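Local coordinates for mirolysin (Tannerella forsythia, PDB 6R7V), which is the latent zymogen of a pappalysin-family metzincin metallopeptidase, probably cleaving proteins with its zinc site once the cysteine switch is released, at residues 214-219 / 229-234; 260-265 / 277-282. The protein carries 1 engineered substitution. One frame throughout, in Å; residues are numbered along the deposited sequence.

Along the chain the two contacts come in series: interaction 1 closes before interaction 2 opens, and their centres lie about 9 Å apart on the same side of the molecule. Interaction 1 joins the end of the zinc-binding motif, just past helix 203-212, to a calcium-binding loop. Interaction 2 joins the loop leading toward Met-267 to the start of helix 280-288. They touch directly. Asp-234 OD1 lies 2.6 Å from Thr-279 OG1, a probable hydrogen bond at the start of that helix, and Ile-218 CD1 packs 3.6 Å from Asn-265 CB. The calcium loop and the chain just past the zinc motif thus each touch interaction 2.

Interaction 1. Residues 214-219 / 229-234; sequences DLRHIW and TDNIAD. With CA (calcium ion), chain C; ZN (zinc ion), chain D; CA (calcium ion), chain B.
Arg-216 and His-217, at the end of the zinc-binding motif of the metzincins, pack against Asp-230 and Asn-231 of a calcium-binding loop. The motif begins in helix 203-212, which ends in a Schellman motif at Asp-214; this residue has positive phi and occupies the place of the consensus glycine. The chain then runs on to His-217, whose NE2 binds zinc at 2.0 Å alongside His-207, His-211 and the cysteine-switch residue Cys-6; its ND1 is hydrogen-bonded to Asp-221.

No direct hydrogen bond joins 214-219 to 229-234, and waters do much of the joining. Water 1 links Arg-216 O to Asp-230 OD2 (2.8 and 2.7 Å), donating to both, while water 2 accepts from Arg-216 N and donates to Asp-230 O. Beside these waters the CB atoms of Arg-216 and Asp-230 meet at 4.1 Å, and Asp-230 CB sits 3.4 Å from His-217 O. Farther out, the extended chain of Arg-216 brings its guanidinium up to Asn-231, whose OD1 stands 3.3 Å from Arg-216 CZ, over the centre of one face, with the two planes 83° apart. This is contact with the face of the cation rather than a hydrogen bond; Arg-216 NH2 hydrogen-bonds a glycerol, probably from the crystallisation liquor.

Asp-230 holds CG between its backbone N and carbonyl carbon (chi1 67°). Its OD1 binds the chain C calcium at 2.4 Å and accepts from Ile-232 N in an Asx turn, the N-H arriving from above the carboxylate plane. Thr-229 OG1 adds an ST turn to Asn-231 N. Ile-232 O and Thr-235 complete the protein ligands of this ion, while Trp-219 O binds the chain B calcium. Residues 214-219 reach the chain C ion through water 4, which lies 2.9 Å from Ile-218 O.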
ATOM      1  N   ASP A 214       2.296   3.169   6.321  1.00 13.95           N
ATOM      2  CA  ASP A 214       1.904   4.359   7.089  1.00 14.51           C
ATOM      3  C   ASP A 214       1.592   5.604   6.261  1.00 15.99           C
ATOM      4  O   ASP A 214       1.350   6.679   6.851  1.00 18.48           O
ATOM      5  CB  ASP A 214       2.976   4.715   8.166  1.00 15.95           C
ATOM      6  CG  ASP A 214       2.395   5.115   9.490  1.00 25.51           C
ATOM      7  OD1 ASP A 214       1.247   4.768   9.743  1.00 25.05           O
ATOM      8  OD2 ASP A 214       3.101   5.805  10.266  1.00 25.88           O
ATOM      9  N   LEU A 215       1.561   5.506   4.938  1.00 12.57           N
ATOM     10  CA  LEU A 215       1.247   6.701   4.153  1.00 13.00           C
ATOM     11  C   LEU A 215      -0.238   6.925   4.037  1.00 13.72           C
ATOM     12  O   LEU A 215      -1.024   5.956   3.962  1.00 15.25           O
ATOM     13  CB  LEU A 215       1.832   6.603   2.737  1.00 12.12           C
ATOM     14  CG  LEU A 215       3.340   6.414   2.643  1.00 14.08           C
ATOM     15  CD1 LEU A 215       3.780   6.468   1.197  1.00 14.40           C
ATOM     16  CD2 LEU A 215       4.105   7.448   3.486  1.00 15.19           C
ATOM     17  N   ARG A 216      -0.602   8.199   3.912  1.00 13.25           N
ATOM     18  CA  ARG A 216      -1.988   8.626   3.725  1.00 13.59           C
ATOM     19  C   ARG A 216      -2.187   9.191   2.343  1.00 16.03           C
ATOM     20  O   ARG A 216      -1.247   9.681   1.692  1.00 15.16           O
ATOM     21  CB  ARG A 216      -2.320   9.725   4.730  1.00 17.06           C
ATOM     22  CG  ARG A 216      -2.255   9.256   6.157  1.00 21.57           C
ATOM     23  CD  ARG A 216      -2.845  10.308   7.038  1.00 28.03           C
ATOM     24  NE  ARG A 216      -2.581  10.032   8.442  1.00 27.14           N
ATOM     25  CZ  ARG A 216      -3.103  10.738   9.434  1.00 38.99           C
ATOM     26  NH1 ARG A 216      -3.963  11.718   9.179  1.00 31.87           N
ATOM     27  NH2 ARG A 216      -2.783  10.465  10.688  1.00 33.12           N
ATOM     28  N   HIS A 217      -3.452   9.281   1.943  1.00 13.90           N
ATOM     29  CA  HIS A 217      -3.790   9.979   0.705  1.00 14.90           C
ATOM     30  C   HIS A 217      -3.214  11.373   0.705  1.00 15.96           C
ATOM     31  O   HIS A 217      -3.317  12.097   1.705  1.00 14.63           O
ATOM     32  CB  HIS A 217      -5.289  10.040   0.548  1.00 14.27           C
ATOM     33  CG  HIS A 217      -5.863   8.702   0.256  1.00 15.09           C
ATOM     34  ND1 HIS A 217      -7.120   8.365   0.674  1.00 15.96           N
ATOM     35  CD2 HIS A 217      -5.316   7.645  -0.386  1.00 14.90           C
ATOM     36  CE1 HIS A 217      -7.326   7.126   0.257  1.00 15.21           C
ATOM     37  NE2 HIS A 217      -6.256   6.630  -0.351  1.00 14.98           N
ATOM     38  N   ILE A 218      -2.616  11.749  -0.430  1.00 15.04           N
ATOM     39  CA  ILE A 218      -1.836  12.983  -0.511  1.00 14.43           C
ATOM     40  C   ILE A 218      -2.692  14.252  -0.258  1.00 17.34           C
ATOM     41  O   ILE A 218      -2.184  15.261   0.229  1.00 17.91           O
ATOM     42  CB  ILE A 218      -1.122  13.041  -1.873  1.00 16.81           C
ATOM     43  CG1 ILE A 218      -0.119  14.191  -1.935  1.00 16.97           C
ATOM     44  CG2 ILE A 218      -2.127  13.099  -3.050  1.00 17.77           C
ATOM     45  CD1 ILE A 218       0.884  14.046  -3.083  1.00 19.33           C
ATOM     46  N   TRP A 219      -3.982  14.191  -0.585  1.00 15.08           N
ATOM     47  CA  TRP A 219      -4.854  15.358  -0.398  1.00 16.36           C
ATOM     48  C   TRP A 219      -5.447  15.469   1.022  1.00 18.93           C
ATOM     49  O   TRP A 219      -6.174  16.440   1.299  1.00 17.85           O
ATOM     50  CB  TRP A 219      -5.975  15.382  -1.442  1.00 15.57           C
ATOM     51  CG  TRP A 219      -7.005  14.331  -1.236  1.00 15.50           C
ATOM     52  CD1 TRP A 219      -8.184  14.452  -0.565  1.00 18.51           C
ATOM     53  CD2 TRP A 219      -6.926  12.968  -1.673  1.00 14.96           C
ATOM     54  NE1 TRP A 219      -8.837  13.237  -0.541  1.00 17.94           N
ATOM     55  CE2 TRP A 219      -8.094  12.315  -1.226  1.00 17.66           C
ATOM     56  CE3 TRP A 219      -6.009  12.250  -2.455  1.00 15.90           C
ATOM     57  CZ2 TRP A 219      -8.350  10.963  -1.492  1.00 17.67           C
ATOM     58  CZ3 TRP A 219      -6.254  10.908  -2.707  1.00 16.57           C
ATOM     59  CH2 TRP A 219      -7.434  10.285  -2.250  1.00 17.55           C
ATOM     60  N   THR A 229      -4.236  16.729   6.175  1.00 19.90           N
ATOM     61  CA  THR A 229      -2.809  16.602   5.848  1.00 19.35           C
ATOM     62  C   THR A 229      -2.447  15.165   5.673  1.00 21.47           C
ATOM     63  O   THR A 229      -3.122  14.298   6.234  1.00 19.09           O
ATOM     64  CB  THR A 229      -1.958  17.215   6.987  1.00 23.35           C
ATOM     65  OG1 THR A 229      -0.563  17.116   6.650  1.00 23.04           O
ATOM     66  CG2 THR A 229      -2.215  16.557   8.353  1.00 24.68           C
ATOM     67  N   ASP A 230      -1.379  14.900   4.900  1.00 17.78           N
ATOM     68  CA  ASP A 230      -0.838  13.545   4.797  1.00 16.30           C
ATOM     69  C   ASP A 230       0.380  13.439   5.716  1.00 19.55           C
ATOM     70  O   ASP A 230       1.043  12.410   5.731  1.00 17.45           O
ATOM     71  CB  ASP A 230      -0.513  13.158   3.340  1.00 17.21           C
ATOM     72  CG  ASP A 230       0.612  13.927   2.692  1.00 17.56           C
ATOM     73  OD1 ASP A 230       0.982  15.018   3.216  1.00 18.01           O
ATOM     74  OD2 ASP A 230       1.125  13.456   1.651  1.00 15.98           O
ATOM     75  N   ASN A 231       0.667  14.488   6.523  1.00 17.92           N
ATOM     76  CA  ASN A 231       1.797  14.536   7.465  1.00 18.93           C
ATOM     77  C   ASN A 231       3.151  14.453   6.763  1.00 19.35           C
ATOM     78  O   ASN A 231       4.151  14.146   7.411  1.00 23.12           O
ATOM     79  CB  ASN A 231       1.703  13.470   8.567  1.00 22.24           C
ATOM     80  CG  ASN A 231       0.413  13.569   9.351  1.00 30.71           C
ATOM     81  OD1 ASN A 231      -0.347  12.610   9.436  1.00 39.20           O
ATOM     82  ND2 ASN A 231       0.114  14.737   9.893  1.00 30.97           N
ATOM     83  N   ILE A 232       3.202  14.765   5.451  1.00 17.91           N
ATOM     84  CA  ILE A 232       4.450  14.792   4.694  1.00 15.51           C
ATOM     85  C   ILE A 232       4.704  16.221   4.207  1.00 18.81           C
ATOM     86  O   ILE A 232       3.924  16.751   3.407  1.00 18.15           O
ATOM     87  CB  ILE A 232       4.442  13.788   3.533  1.00 16.77           C
ATOM     88  CG1 ILE A 232       4.040  12.344   3.974  1.00 16.35           C
ATOM     89  CG2 ILE A 232       5.810  13.802   2.836  1.00 17.38           C
ATOM     90  CD1 ILE A 232       5.022  11.612   4.855  1.00 18.32           C
ATOM     91  N   ALA A 233       5.806  16.849   4.685  1.00 17.69           N
ATOM     92  CA  ALA A 233       6.057  18.229   4.300  1.00 19.13           C
ATOM     93  C   ALA A 233       6.401  18.424   2.809  1.00 23.10           C
ATOM     94  O   ALA A 233       6.056  19.475   2.247  1.00 24.07           O
ATOM     95  CB  ALA A 233       7.183  18.798   5.163  1.00 20.99           C
ATOM     96  N   ASP A 234       7.028  17.410   2.148  1.00 18.45           N
ATOM     97  CA  ASP A 234       7.434  17.654   0.765  1.00 18.93           C
ATOM     98  C   ASP A 234       6.355  17.239  -0.262  1.00 18.08           C
ATOM     99  O   ASP A 234       6.577  17.411  -1.471  1.00 20.25           O
ATOM    100  CB  ASP A 234       8.791  17.039   0.444  1.00 20.87           C
ATOM    101  CG  ASP A 234       8.844  15.543   0.515  1.00 21.05           C
ATOM    102  OD1 ASP A 234       7.781  14.918   0.720  1.00 20.51           O
ATOM    103  OD2 ASP A 234       9.948  14.979   0.311  1.00 22.14           O
TER
HETATM  104 CA    CA C 402       1.762  17.151   2.431  0.97 17.80          CA
HETATM  105 ZN    ZN D 403      -5.718   4.705  -0.686  0.74 16.41          ZN
HETATM  106 CA    CA B 401      -7.082  18.534   1.163  1.00 18.21          CA
HETATM  107  O   HOH W   1       1.387  10.736   1.520  1.00 15.22           O
HETATM  108  O   HOH W   2       1.460  10.132   4.292  1.00 16.43           O
HETATM  109  O   HOH W   3      -5.641  12.241   6.824  1.00 23.43           O
HETATM  110  O   HOH W   4       0.168  16.846   0.559  1.00 17.69           O
HETATM  111  O   HOH W   5       1.619  17.461   4.959  1.00 21.26           O
HETATM  112  O   HOH W   6      -0.615  17.670   3.227  1.00 22.19           O
HETATM  113  O   HOH W   7      -5.217  19.312   2.419  1.00 19.29           O
HETATM  114  O   HOH W   8       1.830  19.468   2.902  1.00 28.73           O

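Interaction 2. Residues 260-265 / 277-282; sequences GVMFMN and LFTKGQ
Asn-265 sets CG anti to its backbone N (chi1 -167°), and Gln-282 runs extended beyond CG, with CD anti to CA (chi2 171°). The two carboxamides meet tip to tip. They form a reciprocal pair: Gln-282 NE2 donates to Asn-265 OD1 at 2.9 Å, and Asn-265 ND2 returns a bond to Gln-282 OE1, also at 2.9 Å. Both bonds are nearly straight. Each acceptor lies in the plane of the amide that donates to it, but the two planes are turned 49° apart, so each donor comes in tilted from the acceptor's carbonyl plane.

Further bonds fix these buried amides. Gln-282 OE1 also accepts from Thr-279 N (2.8 Å), while Gln-282 N donates to Thr-279 OG1, completing a capping box at the start of helix 280-288; that hydroxyl is also hydrogen-bonded to Asp-234. Asn-265 OD1 takes a second bond from Met-267 N.

Beside the amides lies an apolar patch. Met-262 SD rests 3.5 Å from Thr-279 CG2, and the Met-262 side chain crosses that of Leu-277 at about a right angle. Met-264 CG packs 3.6 Å from Leu-277 CD2. Leu-277 N makes a weak bond to Met-264 O, and Leu-277 O receives a CA-H contact from Asn-265 (3.3 Å between CA and O).

By sequence and family, Met-267 is probably the methionine of the metzincin Met-turn, and this amide pair ties the approach to that turn to helix 280-288.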
ATOM      1  N   GLY A 260       2.537  23.270  -8.637  1.00 21.05           N
ATOM      2  CA  GLY A 260       1.208  22.784  -8.271  1.00 20.75           C
ATOM      3  C   GLY A 260       1.197  21.525  -7.420  1.00 21.30           C
ATOM      4  O   GLY A 260       2.083  21.299  -6.593  1.00 19.49           O
ATOM      5  N   VAL A 261       0.168  20.697  -7.611  1.00 18.73           N
ATOM      6  CA  VAL A 261      -0.008  19.495  -6.804  1.00 18.45           C
ATOM      7  C   VAL A 261       0.610  18.272  -7.466  1.00 19.61           C
ATOM      8  O   VAL A 261       0.701  18.154  -8.679  1.00 19.08           O
ATOM      9  CB  VAL A 261      -1.487  19.287  -6.419  1.00 21.54           C
ATOM     10  CG1 VAL A 261      -2.040  20.506  -5.656  1.00 21.38           C
ATOM     11  CG2 VAL A 261      -2.362  18.951  -7.631  1.00 22.02           C
ATOM     12  N   MET A 262       1.075  17.354  -6.634  1.00 16.85           N
ATOM     13  CA  MET A 262       1.803  16.174  -7.101  1.00 16.94           C
ATOM     14  C   MET A 262       0.833  15.037  -7.444  1.00 18.42           C
ATOM     15  O   MET A 262       0.752  14.000  -6.756  1.00 17.76           O
ATOM     16  CB  MET A 262       2.789  15.758  -6.006  1.00 19.61           C
ATOM     17  CG  MET A 262       3.948  15.033  -6.515  1.00 21.55           C
ATOM     18  SD  MET A 262       4.990  14.617  -5.098  1.00 23.13           S
ATOM     19  CE  MET A 262       6.111  15.989  -5.032  1.00 22.09           C
ATOM     20  N   PHE A 263       0.075  15.233  -8.530  1.00 15.96           N
ATOM     21  CA  PHE A 263      -0.965  14.268  -8.911  1.00 15.61           C
ATOM     22  C   PHE A 263      -0.389  12.948  -9.399  1.00 18.63           C
ATOM     23  O   PHE A 263      -1.139  11.979  -9.498  1.00 16.83           O
ATOM     24  CB  PHE A 263      -1.891  14.862  -9.975  1.00 17.19           C
ATOM     25  CG  PHE A 263      -1.205  15.251 -11.257  1.00 17.84           C
ATOM     26  CD1 PHE A 263      -0.904  14.294 -12.224  1.00 18.37           C
ATOM     27  CD2 PHE A 263      -0.839  16.571 -11.492  1.00 18.57           C
ATOM     28  CE1 PHE A 263      -0.268  14.654 -13.409  1.00 20.16           C
ATOM     29  CE2 PHE A 263      -0.212  16.930 -12.678  1.00 21.61           C
ATOM     30  CZ  PHE A 263       0.083  15.972 -13.623  1.00 19.34           C
ATOM     31  N   MET A 264       0.924  12.902  -9.680  1.00 15.94           N
ATOM     32  CA  MET A 264       1.615  11.685 -10.136  1.00 15.12           C
ATOM     33  C   MET A 264       2.234  10.898  -8.949  1.00 16.18           C
ATOM     34  O   MET A 264       2.959   9.925  -9.154  1.00 16.27           O
ATOM     35  CB  MET A 264       2.646  11.989 -11.241  1.00 16.10           C
ATOM     36  CG  MET A 264       3.895  12.779 -10.845  1.00 16.64           C
ATOM     37  SD  MET A 264       3.666  14.431 -10.136  1.00 17.91           S
ATOM     38  CE  MET A 264       2.837  15.263 -11.487  1.00 17.51           C
ATOM     39  N   ASN A 265       1.943  11.338  -7.736  1.00 13.56           N
ATOM     40  CA  ASN A 265       2.331  10.604  -6.525  1.00 13.82           C
ATOM     41  C   ASN A 265       1.503   9.344  -6.435  1.00 14.10           C
ATOM     42  O   ASN A 265       0.299   9.374  -6.717  1.00 14.00           O
ATOM     43  CB  ASN A 265       2.096  11.478  -5.304  1.00 14.54           C
ATOM     44  CG  ASN A 265       2.768  10.909  -4.070  1.00 14.61           C
ATOM     45  OD1 ASN A 265       2.200  10.073  -3.375  1.00 15.45           O
ATOM     46  ND2 ASN A 265       4.013  11.316  -3.819  1.00 15.07           N
ATOM     47  N   LEU A 277       6.015   8.487  -8.700  1.00 13.77           N
ATOM     48  CA  LEU A 277       6.947   8.723  -7.597  1.00 13.33           C
ATOM     49  C   LEU A 277       6.333   8.623  -6.236  1.00 13.89           C
ATOM     50  O   LEU A 277       5.114   8.830  -6.023  1.00 12.98           O
ATOM     51  CB  LEU A 277       7.690  10.103  -7.678  1.00 13.94           C
ATOM     52  CG  LEU A 277       6.936  11.317  -7.099  1.00 16.85           C
ATOM     53  CD1 LEU A 277       7.900  12.495  -6.866  1.00 18.71           C
ATOM     54  CD2 LEU A 277       5.810  11.783  -8.015  1.00 18.51           C
ATOM     55  N   PHE A 278       7.244   8.301  -5.286  1.00 12.65           N
ATOM     56  CA  PHE A 278       7.123   8.612  -3.875  1.00 11.32           C
ATOM     57  C   PHE A 278       8.055   9.760  -3.620  1.00 15.01           C
ATOM     58  O   PHE A 278       9.060   9.874  -4.331  1.00 14.88           O
ATOM     59  CB  PHE A 278       7.527   7.455  -2.944  1.00 12.22           C
ATOM     60  CG  PHE A 278       6.569   6.283  -2.869  1.00 10.77           C
ATOM     61  CD1 PHE A 278       5.304   6.424  -2.293  1.00 12.30           C
ATOM     62  CD2 PHE A 278       6.976   5.017  -3.284  1.00 13.09           C
ATOM     63  CE1 PHE A 278       4.459   5.319  -2.161  1.00 14.21           C
ATOM     64  CE2 PHE A 278       6.122   3.918  -3.165  1.00 13.82           C
ATOM     65  CZ  PHE A 278       4.861   4.088  -2.633  1.00 13.37           C
ATOM     66  N   THR A 279       7.810  10.546  -2.591  1.00 13.58           N
ATOM     67  CA  THR A 279       8.783  11.579  -2.244  1.00 13.44           C
ATOM     68  C   THR A 279       9.800  11.070  -1.216  1.00 15.26           C
ATOM     69  O   THR A 279       9.575  10.045  -0.544  1.00 13.70           O
ATOM     70  CB  THR A 279       8.111  12.813  -1.656  1.00 14.90           C
ATOM     71  OG1 THR A 279       7.568  12.517  -0.363  1.00 15.19           O
ATOM     72  CG2 THR A 279       7.085  13.426  -2.548  1.00 16.47           C
ATOM     73  N   LYS A 280      10.882  11.834  -1.011  1.00 14.15           N
ATOM     74  CA  LYS A 280      11.837  11.496   0.053  1.00 14.90           C
ATOM     75  C   LYS A 280      11.146  11.477   1.433  1.00 15.88           C
ATOM     76  O   LYS A 280      11.473  10.636   2.272  1.00 16.67           O
ATOM     77  CB  LYS A 280      12.984  12.502   0.069  1.00 17.20           C
ATOM     78  CG  LYS A 280      13.863  12.381  -1.181  1.00 18.06           C
ATOM     79  CD  LYS A 280      14.858  13.533  -1.277  1.00 22.30           C
ATOM     80  CE  LYS A 280      15.698  13.419  -2.525  1.00 30.67           C
ATOM     81  NZ  LYS A 280      16.576  14.615  -2.686  1.00 40.57           N
ATOM     82  N   GLY A 281      10.237  12.426   1.677  1.00 14.46           N
ATOM     83  CA  GLY A 281       9.527  12.458   2.954  1.00 14.05           C
ATOM     84  C   GLY A 281       8.651  11.242   3.178  1.00 15.29           C
ATOM     85  O   GLY A 281       8.543  10.737   4.309  1.00 15.36           O
ATOM     86  N   GLN A 282       7.981  10.762   2.104  1.00 13.04           N
ATOM     87  CA  GLN A 282       7.183   9.542   2.225  1.00 12.70           C
ATOM     88  C   GLN A 282       8.097   8.352   2.499  1.00 15.75           C
ATOM     89  O   GLN A 282       7.770   7.550   3.356  1.00 14.14           O
ATOM     90  CB  GLN A 282       6.366   9.314   0.944  1.00 13.93           C
ATOM     91  CG  GLN A 282       5.199  10.298   0.785  1.00 12.91           C
ATOM     92  CD  GLN A 282       4.573  10.161  -0.583  1.00 12.98           C
ATOM     93  OE1 GLN A 282       5.269  10.009  -1.597  1.00 13.86           O
ATOM     94  NE2 GLN A 282       3.227  10.163  -0.628  1.00 13.59           N
TER